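Local structure of putative alpha-N-acetylgalactosaminidase (Bacillus halodurans C-125, 3CC1) at residues E29-M38 with G319-L329. The protein is a putative alpha-N-acetylgalactosaminidase, a TIM-barrel glycoside hydrolase that probably removes terminal alpha-linked N-acetylgalactosamine from glycans. Residues are numbered along the deposited sequence; the frame is centred on the assembly and turned at random.
Sequences EEVLGNAEYM and GELRDNDEWTL
The ring of Tyr37 lies over the 3-10 turn 321-323, with Leu321 O beneath one face, 3.3 Å from CE2, and Leu321 CB making an off-centre CH-pi contact. With CG anti to the backbone N (chi1 -177°), the ring reaches along the turn until its OH accepts from Asn324 ND2 at 3.2 Å, beside the methyls of Leu329. Tyrosine suits this place, a flat apolar surface ending in a polar atom. One turn back, Asn34 uses both amide ends: OD1 takes the Leu321 N-H (2.9 Å) in its carbonyl plane, while ND2 gives one bond to Glu320 OE1 and a straighter one (N-H...O 168°) to Glu30 O, fixing the amide's rotation. Glu320 is gripped side-on by Arg322, NE to OE2 and NH2 to OE1, both oxygens met from above the carboxylate plane, with Asn34 ND2 reaching OE1 from the other face; OE2 also accepts from Arg322 N, and OE1 bonds to Tyr22 OH. A glutamine in place of Glu320 would probably leave the guanidinium without its buried counter-charge, and whichever way its amide turned, the NH2 would set a donor against an Arg322 N-H. Glycine suits position 33 because the guanidinium lies over it, Gly33 CA 3.5 Å from the guanidinium plane; NH1 occupies the space a CB would need. At the guanidinium edge NH1 meets Glu29 OE2 at 2.9 Å, and a water joins NH2 to Glu29 OE1. The contact ties the loop after barrel strand 315-317 to helix 28-41, Arg322 shared between a buried and an exposed carboxylate, which is likely to keep Glu320 ionised.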
loop_
_atom_site.group_PDB
_atom_site.type_symbol
_atom_site.label_atom_id
_atom_site.label_comp_id
_atom_site.label_asym_id
_atom_site.label_seq_id
_atom_site.Cartn_x
_atom_site.Cartn_y
_atom_site.Cartn_z
ATOM N N GLU A 29 -0.586 35.970 29.574
ATOM C CA GLU A 29 0.255 35.501 30.677
ATOM C C GLU A 29 0.938 34.175 30.342
ATOM O O GLU A 29 2.124 33.984 30.658
ATOM C CB GLU A 29 -0.565 35.372 31.958
ATOM C CG GLU A 29 0.221 34.893 33.186
ATOM C CD GLU A 29 0.358 33.373 33.241
ATOM O OE1 GLU A 29 -0.574 32.659 32.756
ATOM O OE2 GLU A 29 1.378 32.893 33.804
ATOM N N GLU A 30 0.214 33.287 29.654
ATOM C CA GLU A 30 0.760 31.999 29.242
ATOM C C GLU A 30 1.833 32.206 28.179
ATOM O O GLU A 30 2.907 31.587 28.243
ATOM C CB GLU A 30 -0.326 31.024 28.784
ATOM C CG GLU A 30 -1.152 30.509 29.930
ATOM C CD GLU A 30 -2.542 30.021 29.533
ATOM O OE1 GLU A 30 -2.979 30.265 28.403
ATOM O OE2 GLU A 30 -3.206 29.377 30.380
ATOM N N VAL A 31 1.575 33.089 27.211
ATOM C CA VAL A 31 2.588 33.409 26.188
ATOM C C VAL A 31 3.871 33.997 26.810
ATOM O O VAL A 31 4.978 33.569 26.481
ATOM C CB VAL A 31 2.025 34.383 25.131
ATOM C CG1 VAL A 31 3.119 34.832 24.149
ATOM C CG2 VAL A 31 0.824 33.741 24.423
ATOM N N LEU A 32 3.721 34.970 27.705
ATOM C CA LEU A 32 4.882 35.590 28.374
ATOM C C LEU A 32 5.661 34.606 29.277
ATOM O O LEU A 32 6.898 34.664 29.325
ATOM C CB LEU A 32 4.470 36.825 29.180
ATOM C CG LEU A 32 4.148 38.021 28.257
ATOM C CD1 LEU A 32 3.606 39.240 29.013
ATOM C CD2 LEU A 32 5.455 38.405 27.457
ATOM N N GLY A 33 4.949 33.732 29.987
ATOM C CA GLY A 33 5.601 32.708 30.791
ATOM C C GLY A 33 6.483 31.798 29.945
ATOM O O GLY A 33 7.598 31.520 30.293
ATOM N N ASN A 34 5.970 31.348 28.804
ATOM C CA ASN A 34 6.766 30.502 27.926
ATOM C C ASN A 34 7.938 31.263 27.302
ATOM O O ASN A 34 9.053 30.731 27.216
ATOM C CB ASN A 34 5.886 29.835 26.884
ATOM C CG ASN A 34 5.107 28.673 27.459
ATOM O OD1 ASN A 34 5.602 27.553 27.466
ATOM N ND2 ASN A 34 3.876 28.930 27.926
ATOM N N ALA A 35 7.692 32.529 26.975
ATOM C CA ALA A 35 8.703 33.420 26.394
ATOM C C ALA A 35 9.848 33.617 27.396
ATOM O O ALA A 35 11.027 33.572 27.037
ATOM C CB ALA A 35 8.087 34.739 26.000
ATOM N N GLU A 36 9.479 33.815 28.656
ATOM C CA GLU A 36 10.475 34.001 29.719
ATOM C C GLU A 36 11.288 32.745 29.921
ATOM O O GLU A 36 12.493 32.794 30.079
ATOM C CB GLU A 36 9.837 34.451 31.031
ATOM C CG GLU A 36 9.401 35.909 30.971
ATOM C CD GLU A 36 8.416 36.318 32.086
ATOM O OE1 GLU A 36 8.113 35.473 32.965
ATOM O OE2 GLU A 36 7.926 37.474 32.063
ATOM N N TYR A 37 10.632 31.598 29.875
ATOM C CA TYR A 37 11.355 30.345 30.025
ATOM C C TYR A 37 12.328 30.208 28.875
ATOM O O TYR A 37 13.488 29.912 29.077
ATOM C CB TYR A 37 10.415 29.161 30.070
ATOM C CG TYR A 37 11.096 27.831 30.304
ATOM C CD1 TYR A 37 11.680 27.131 29.258
ATOM C CD2 TYR A 37 11.085 27.240 31.547
ATOM C CE1 TYR A 37 12.283 25.925 29.462
ATOM C CE2 TYR A 37 11.704 26.017 31.768
ATOM C CZ TYR A 37 12.277 25.365 30.730
ATOM O OH TYR A 37 12.832 24.145 30.927
HETATM N N MSE A 38 11.856 30.452 27.675
HETATM C CA MSE A 38 12.699 30.293 26.506
HETATM C C MSE A 38 13.920 31.212 26.596
HETATM O O MSE A 38 15.034 30.841 26.246
HETATM C CB MSE A 38 11.935 30.607 25.247
HETATM C CG MSE A 38 12.773 30.415 23.986
HETATM SE SE MSE A 38 11.723 30.705 22.357
HETATM C CE MSE A 38 10.627 29.197 22.541
ATOM N N GLY A 319 4.575 21.917 24.141
ATOM C CA GLY A 319 4.310 21.841 25.568
ATOM C C GLY A 319 4.389 23.179 26.288
ATOM O O GLY A 319 4.870 24.190 25.758
ATOM N N GLU A 320 3.849 23.164 27.497
ATOM C CA GLU A 320 3.987 24.246 28.447
ATOM C C GLU A 320 5.391 24.141 29.031
ATOM O O GLU A 320 5.632 23.358 29.944
ATOM C CB GLU A 320 2.918 24.160 29.547
ATOM C CG GLU A 320 3.130 25.110 30.761
ATOM C CD GLU A 320 3.442 26.568 30.375
ATOM O OE1 GLU A 320 2.537 27.289 29.892
ATOM O OE2 GLU A 320 4.601 26.985 30.599
ATOM N N LEU A 321 6.273 24.974 28.495
ATOM C CA LEU A 321 7.702 24.936 28.820
ATOM C C LEU A 321 7.993 24.999 30.315
ATOM O O LEU A 321 8.962 24.369 30.803
ATOM C CB LEU A 321 8.455 26.064 28.098
ATOM C CG LEU A 321 8.724 25.878 26.598
ATOM C CD1 LEU A 321 9.167 27.201 25.991
ATOM C CD2 LEU A 321 9.754 24.776 26.337
ATOM N N ARG A 322 7.179 25.764 31.042
ATOM C CA ARG A 322 7.443 26.038 32.441
ATOM C C ARG A 322 7.320 24.777 33.266
ATOM O O ARG A 322 7.869 24.697 34.362
ATOM C CB ARG A 322 6.533 27.129 33.021
ATOM C CG ARG A 322 6.970 28.534 32.666
ATOM C CD ARG A 322 5.890 29.540 32.938
ATOM N NE ARG A 322 4.683 29.293 32.146
ATOM C CZ ARG A 322 3.524 29.901 32.359
ATOM N NH1 ARG A 322 3.428 30.843 33.265
ATOM N NH2 ARG A 322 2.464 29.628 31.619
ATOM N N ASP A 323 6.643 23.777 32.716
ATOM C CA ASP A 323 6.453 22.519 33.438
ATOM C C ASP A 323 7.448 21.438 33.026
ATOM O O ASP A 323 7.290 20.277 33.384
ATOM C CB ASP A 323 5.036 22.002 33.228
ATOM C CG ASP A 323 4.007 22.872 33.895
ATOM O OD1 ASP A 323 4.385 23.557 34.855
ATOM O OD2 ASP A 323 2.841 22.869 33.463
ATOM N N ASN A 324 8.459 21.808 32.255
ATOM C CA ASN A 324 9.451 20.838 31.773
ATOM C C ASN A 324 10.128 20.101 32.940
ATOM O O ASN A 324 10.316 20.660 34.016
ATOM C CB ASN A 324 10.574 21.513 30.987
ATOM C CG ASN A 324 10.225 21.765 29.539
ATOM O OD1 ASN A 324 9.180 21.319 29.043
ATOM N ND2 ASN A 324 11.130 22.457 28.836
ATOM N N ASP A 325 10.505 18.858 32.712
ATOM C CA ASP A 325 11.427 18.170 33.628
ATOM C C ASP A 325 12.806 18.183 33.028
ATOM O O ASP A 325 13.014 18.717 31.944
ATOM C CB ASP A 325 11.000 16.731 33.928
ATOM C CG ASP A 325 10.738 15.894 32.669
ATOM O OD1 ASP A 325 10.945 16.365 31.519
ATOM O OD2 ASP A 325 10.335 14.733 32.849
ATOM N N GLU A 326 13.753 17.573 33.723
ATOM C CA GLU A 326 15.135 17.594 33.276
ATOM C C GLU A 326 15.244 16.840 31.949
ATOM O O GLU A 326 15.911 17.293 31.000
ATOM C CB GLU A 326 16.065 17.023 34.370
ATOM C CG GLU A 326 17.488 16.783 33.928
ATOM N N TRP A 327 14.555 15.712 31.855
ATOM C CA TRP A 327 14.560 14.955 30.600
ATOM C C TRP A 327 14.121 15.828 29.418
ATOM O O TRP A 327 14.783 15.882 28.382
ATOM C CB TRP A 327 13.660 13.698 30.678
ATOM C CG TRP A 327 13.347 13.124 29.326
ATOM C CD1 TRP A 327 12.241 13.387 28.568
ATOM C CD2 TRP A 327 14.152 12.234 28.555
ATOM N NE1 TRP A 327 12.311 12.718 27.394
ATOM C CE2 TRP A 327 13.468 12.003 27.346
ATOM C CE3 TRP A 327 15.388 11.614 28.761
ATOM C CZ2 TRP A 327 13.966 11.171 26.351
ATOM C CZ3 TRP A 327 15.889 10.796 27.773
ATOM C CH2 TRP A 327 15.174 10.575 26.579
ATOM N N THR A 328 12.996 16.505 29.560
ATOM C CA THR A 328 12.440 17.268 28.412
ATOM C C THR A 328 13.364 18.426 28.004
ATOM O O THR A 328 13.614 18.663 26.819
ATOM C CB THR A 328 10.987 17.733 28.671
ATOM O OG1 THR A 328 10.193 16.594 29.018
ATOM C CG2 THR A 328 10.363 18.430 27.416
ATOM N N LEU A 329 13.926 19.100 28.991
ATOM C CA LEU A 329 14.829 20.210 28.738
ATOM C C LEU A 329 16.093 19.710 28.023
ATOM O O LEU A 329 16.654 20.391 27.147
ATOM C CB LEU A 329 15.190 20.941 30.067
ATOM C CG LEU A 329 16.180 22.099 29.884
ATOM C CD1 LEU A 329 15.616 23.134 28.908
ATOM C CD2 LEU A 329 16.561 22.754 31.188
HETATM O O HOH W 1 0.057 30.101 33.288
#